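Putative NADPH:quinone oxidoreductase (Ralstonia eutropha, PDB 3IUP) probably catalyses the NADPH-dependent reduction of quinones, as a nicotinamide-binding member of the medium-chain alcohol dehydrogenase-like oxidoreductases. Local coordinates at residues Leu6-Leu18 / Met81-Val94. Numbering follows the deposited sequence.
Sequences LQLRSRIKSSGEL and MRSMAGRLDASMPV
Ser10 and Met92 form the antiparallel hydrogen-bonded pair that fixes strand 90-93 at the outer edge of a five-stranded antiparallel sheet in the GroES-like part of the chain. Ser10 N to Met92 O measures 2.9 Å and is nearly straight (167°). At Ile12 and Ala90 a water replaces the direct bond, Ile12 N lying 4.2 Å from Ala90 O: it accepts from Ile12 N and Arg87 NE and donates to the carbonyls of Arg87 and Ala90. While NE holds this water, the Arg87 side chain reaches across to Ser10. Its NH2 meets Ser10 OG at 2.9 Å, close to the guanidinium plane, and bonds Ser10 O only weakly. Leu51 O takes NH1, and Ser10 OG also bonds Leu52 O, so strand 4-12 and the 3-10 segment 85-87 are both tied to helix 46-53; Tyr272 of the second subunit packs on Arg87 and Met92. Ile12 CD1 sits over the centre of the Arg87 guanidinium, 3.7 Å above its plane, while CG2 meets Leu88 CD2. Arg9 lies on the other side of the sheet: in one of its two modelled conformers the chain bends at chi2 (-74°), bringing the guanidinium face over Pro93 CG. At the far end, a type II turn from Arg87 to Ala90 meets a type I turn from Lys13 to Gly16. Asp89 N donates to Ile12 O at 2.7 Å, and the carboxylate straddles Ser14, both oxygens met on their syn sides: OD1 takes Ser14 N at 2.8 Å, and OD2 accepts from Ser14 OG at an unusually short, hence uncertain, modelled distance, 27° out of the carboxylate plane.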
loop_
_atom_site.group_PDB
_atom_site.type_symbol
_atom_site.label_atom_id
_atom_site.label_comp_id
_atom_site.label_asym_id
_atom_site.label_seq_id
_atom_site.Cartn_x
_atom_site.Cartn_y
_atom_site.Cartn_z
ATOM N N LEU A 6 35.396 21.957 12.810
ATOM C CA LEU A 6 33.993 22.272 12.941
ATOM C C LEU A 6 33.105 21.169 12.371
ATOM O O LEU A 6 33.466 20.488 11.400
ATOM C CB LEU A 6 33.690 23.594 12.215
ATOM C CG LEU A 6 34.445 24.811 12.752
ATOM C CD1 LEU A 6 34.057 26.008 11.906
ATOM C CD2 LEU A 6 34.079 25.007 14.215
ATOM N N GLN A 7 31.929 21.027 12.974
ATOM C CA GLN A 7 30.877 20.153 12.456
ATOM C C GLN A 7 29.539 20.794 12.708
ATOM O O GLN A 7 29.320 21.352 13.765
ATOM C CB GLN A 7 30.878 18.798 13.137
ATOM C CG GLN A 7 32.205 18.122 13.125
ATOM C CD GLN A 7 32.087 16.653 13.360
ATOM O OE1 GLN A 7 31.063 16.176 13.849
ATOM N NE2 GLN A 7 33.143 15.917 13.024
ATOM N N LEU A 8 28.647 20.735 11.734
ATOM C CA LEU A 8 27.339 21.325 11.949
ATOM C C LEU A 8 26.542 20.472 12.938
ATOM O O LEU A 8 26.648 19.218 12.934
ATOM C CB LEU A 8 26.617 21.379 10.609
ATOM C CG LEU A 8 25.253 22.011 10.523
ATOM C CD1 LEU A 8 25.215 22.602 9.060
ATOM C CD2 LEU A 8 24.131 20.991 10.793
ATOM N N ARG A 9 25.740 21.114 13.767
ATOM C CA ARG A 9 24.836 20.412 14.663
ATOM C C ARG A 9 23.420 20.983 14.569
ATOM O O ARG A 9 23.230 22.221 14.459
ATOM C CB ARG A 9 25.326 20.493 16.105
ATOM C CG ARG A 9 26.642 19.719 16.347
ATOM C CD ARG A 9 26.392 18.228 16.364
ATOM N NE ARG A 9 27.580 17.437 16.685
ATOM C CZ ARG A 9 28.454 17.021 15.762
ATOM N NH1 ARG A 9 28.301 17.371 14.477
ATOM N NH2 ARG A 9 29.493 16.290 16.122
ATOM N N SER A 10 22.457 20.088 14.625
ATOM C CA SER A 10 21.042 20.445 14.635
ATOM C C SER A 10 20.425 19.955 15.956
ATOM O O SER A 10 20.355 18.775 16.212
ATOM C CB SER A 10 20.321 19.794 13.470
ATOM O OG SER A 10 18.922 20.068 13.523
ATOM N N ARG A 11 19.936 20.878 16.767
ATOM C CA ARG A 11 19.389 20.520 18.071
ATOM C C ARG A 11 17.938 20.972 18.199
ATOM O O ARG A 11 17.639 22.164 18.162
ATOM C CB ARG A 11 20.248 21.154 19.163
ATOM C CG ARG A 11 20.077 20.502 20.497
ATOM C CD ARG A 11 21.212 20.771 21.472
ATOM N NE ARG A 11 20.721 20.296 22.739
ATOM C CZ ARG A 11 20.300 21.086 23.720
ATOM N NH1 ARG A 11 20.444 22.417 23.640
ATOM N NH2 ARG A 11 19.797 20.537 24.800
ATOM N N ILE A 12 17.030 20.010 18.337
ATOM C CA ILE A 12 15.628 20.370 18.693
ATOM C C ILE A 12 15.464 20.119 20.179
ATOM O O ILE A 12 15.622 18.988 20.665
ATOM C CB ILE A 12 14.568 19.629 17.870
ATOM C CG1 ILE A 12 14.725 20.026 16.408
ATOM C CG2 ILE A 12 13.124 19.972 18.442
ATOM C CD1 ILE A 12 13.861 19.325 15.519
ATOM N N LYS A 13 15.117 21.177 20.887
ATOM C CA LYS A 13 15.054 21.169 22.330
ATOM C C LYS A 13 13.626 20.941 22.808
ATOM O O LYS A 13 12.640 21.173 22.081
ATOM C CB LYS A 13 15.594 22.477 22.860
ATOM C CG LYS A 13 16.913 22.828 22.276
ATOM C CD LYS A 13 17.393 24.173 22.659
ATOM C CE LYS A 13 18.607 24.545 21.831
ATOM N NZ LYS A 13 19.168 25.829 22.288
ATOM N N SER A 14 13.516 20.482 24.046
ATOM C CA SER A 14 12.228 20.212 24.633
ATOM C C SER A 14 11.434 21.508 24.741
ATOM O O SER A 14 10.218 21.459 24.776
ATOM C CB SER A 14 12.408 19.530 25.999
ATOM O OG SER A 14 12.696 18.162 25.741
ATOM N N SER A 15 12.131 22.640 24.790
ATOM C CA SER A 15 11.510 23.973 24.749
ATOM C C SER A 15 10.740 24.312 23.451
ATOM O O SER A 15 10.035 25.333 23.422
ATOM C CB SER A 15 12.588 25.025 24.955
ATOM O OG SER A 15 13.455 25.129 23.839
ATOM N N GLY A 16 10.852 23.491 22.400
ATOM C CA GLY A 16 10.172 23.754 21.124
ATOM C C GLY A 16 11.054 24.521 20.150
ATOM O O GLY A 16 10.598 24.919 19.081
ATOM N N GLU A 17 12.317 24.729 20.507
ATOM C CA GLU A 17 13.238 25.496 19.693
ATOM C C GLU A 17 14.195 24.571 18.934
ATOM O O GLU A 17 14.764 23.686 19.506
ATOM C CB GLU A 17 14.041 26.440 20.559
ATOM C CG GLU A 17 15.191 27.166 19.845
ATOM C CD GLU A 17 16.024 28.077 20.757
ATOM O OE1 GLU A 17 15.528 29.175 21.078
ATOM O OE2 GLU A 17 17.193 27.736 21.125
ATOM N N LEU A 18 14.360 24.835 17.646
ATOM C CA LEU A 18 15.458 24.320 16.832
ATOM C C LEU A 18 16.620 25.302 16.929
ATOM O O LEU A 18 16.426 26.474 16.754
ATOM C CB LEU A 18 15.018 24.185 15.365
ATOM C CG LEU A 18 16.151 23.896 14.369
ATOM C CD1 LEU A 18 16.736 22.503 14.576
ATOM C CD2 LEU A 18 15.746 24.074 12.906
HETATM N N MSE A 81 5.578 18.173 17.827
HETATM C CA MSE A 81 6.600 17.799 18.840
HETATM C C MSE A 81 6.633 16.294 19.094
HETATM O O MSE A 81 7.721 15.731 19.348
HETATM C CB MSE A 81 6.424 18.594 20.120
HETATM C CG MSE A 81 6.845 20.066 20.002
HETATM SE SE MSE A 81 8.785 20.208 19.825
HETATM C CE MSE A 81 9.202 19.590 21.694
ATOM N N ARG A 82 5.472 15.635 18.978
ATOM C CA ARG A 82 5.387 14.178 19.119
ATOM C C ARG A 82 6.280 13.514 18.089
ATOM O O ARG A 82 7.002 12.558 18.407
ATOM C CB ARG A 82 3.924 13.643 19.006
ATOM N N SER A 83 6.253 14.034 16.858
ATOM C CA SER A 83 7.089 13.529 15.792
ATOM C C SER A 83 8.562 13.773 16.088
ATOM O O SER A 83 9.398 13.058 15.561
ATOM C CB SER A 83 6.748 14.171 14.435
ATOM O OG SER A 83 7.111 15.544 14.364
HETATM N N MSE A 84 8.868 14.765 16.909
HETATM C CA MSE A 84 10.294 15.059 17.217
HETATM C C MSE A 84 10.782 14.338 18.474
HETATM O O MSE A 84 11.964 14.431 18.823
HETATM C CB MSE A 84 10.481 16.550 17.395
HETATM C CG MSE A 84 10.232 17.377 16.131
HETATM SE SE MSE A 84 11.603 17.147 14.791
HETATM C CE MSE A 84 10.868 15.783 13.734
ATOM N N ALA A 85 9.876 13.611 19.131
ATOM C CA ALA A 85 10.137 13.040 20.452
ATOM C C ALA A 85 11.488 12.307 20.548
ATOM O O ALA A 85 12.226 12.509 21.497
ATOM C CB ALA A 85 9.007 12.087 20.844
ATOM N N GLY A 86 11.795 11.470 19.563
ATOM C CA GLY A 86 13.015 10.655 19.564
ATOM C C GLY A 86 14.343 11.437 19.573
ATOM O O GLY A 86 15.394 10.876 19.946
ATOM N N ARG A 87 14.311 12.715 19.187
ATOM C CA ARG A 87 15.540 13.503 19.076
ATOM C C ARG A 87 15.582 14.705 20.010
ATOM O O ARG A 87 16.483 15.536 19.913
ATOM C CB ARG A 87 15.787 13.956 17.629
ATOM C CG ARG A 87 14.733 14.878 17.049
ATOM C CD ARG A 87 15.142 15.348 15.684
ATOM N NE ARG A 87 16.259 16.280 15.753
ATOM C CZ ARG A 87 16.698 17.001 14.737
ATOM N NH1 ARG A 87 16.115 16.896 13.543
ATOM N NH2 ARG A 87 17.733 17.803 14.890
ATOM N N LEU A 88 14.600 14.825 20.893
ATOM C CA LEU A 88 14.530 15.997 21.764
ATOM C C LEU A 88 15.796 16.062 22.616
ATOM O O LEU A 88 16.204 15.057 23.231
ATOM C CB LEU A 88 13.268 16.023 22.633
ATOM C CG LEU A 88 11.924 16.179 21.889
ATOM C CD1 LEU A 88 10.731 16.107 22.845
ATOM C CD2 LEU A 88 11.929 17.473 21.039
ATOM N N ASP A 89 16.388 17.252 22.653
ATOM C CA ASP A 89 17.561 17.566 23.459
ATOM C C ASP A 89 18.818 16.825 22.993
ATOM O O ASP A 89 19.809 16.766 23.726
ATOM C CB ASP A 89 17.260 17.341 24.946
ATOM C CG ASP A 89 16.003 18.118 25.377
ATOM O OD1 ASP A 89 15.933 19.323 25.014
ATOM O OD2 ASP A 89 15.115 17.540 26.032
ATOM N N ALA A 90 18.771 16.278 21.790
ATOM C CA ALA A 90 19.945 15.608 21.201
ATOM C C ALA A 90 20.640 16.549 20.231
ATOM O O ALA A 90 19.995 17.193 19.389
ATOM C CB ALA A 90 19.537 14.305 20.476
ATOM N N SER A 91 21.963 16.611 20.293
ATOM C CA SER A 91 22.694 17.388 19.355
ATOM C C SER A 91 23.052 16.524 18.151
ATOM O O SER A 91 23.900 15.622 18.243
ATOM C CB SER A 91 23.925 17.984 20.022
ATOM O OG SER A 91 24.726 18.643 19.085
HETATM N N MSE A 92 22.361 16.719 17.044
HETATM C CA MSE A 92 22.457 15.794 15.903
HETATM C C MSE A 92 23.414 16.267 14.854
HETATM O O MSE A 92 23.275 17.349 14.323
HETATM C CB MSE A 92 21.100 15.601 15.200
HETATM C CG MSE A 92 19.948 15.268 16.077
HETATM SE SE MSE A 92 20.173 13.511 16.869
HETATM C CE MSE A 92 19.399 12.509 15.398
ATOM N N PRO A 93 24.408 15.436 14.509
ATOM C CA PRO A 93 25.181 15.697 13.328
ATOM C C PRO A 93 24.319 15.496 12.084
ATOM O O PRO A 93 23.297 14.809 12.134
ATOM C CB PRO A 93 26.305 14.649 13.405
ATOM C CG PRO A 93 26.144 13.931 14.646
ATOM C CD PRO A 93 24.769 14.157 15.145
ATOM N N VAL A 94 24.712 16.087 10.965
ATOM C CA VAL A 94 23.866 16.051 9.777
ATOM C C VAL A 94 24.725 15.723 8.570
ATOM O O VAL A 94 25.925 16.017 8.552
ATOM C CB VAL A 94 23.125 17.405 9.597
ATOM C CG1 VAL A 94 22.203 17.361 8.359
ATOM C CG2 VAL A 94 22.313 17.731 10.826
HETATM O O HOH W 1 27.349 17.294 11.193
HETATM O O HOH W 2 17.631 17.219 18.202
#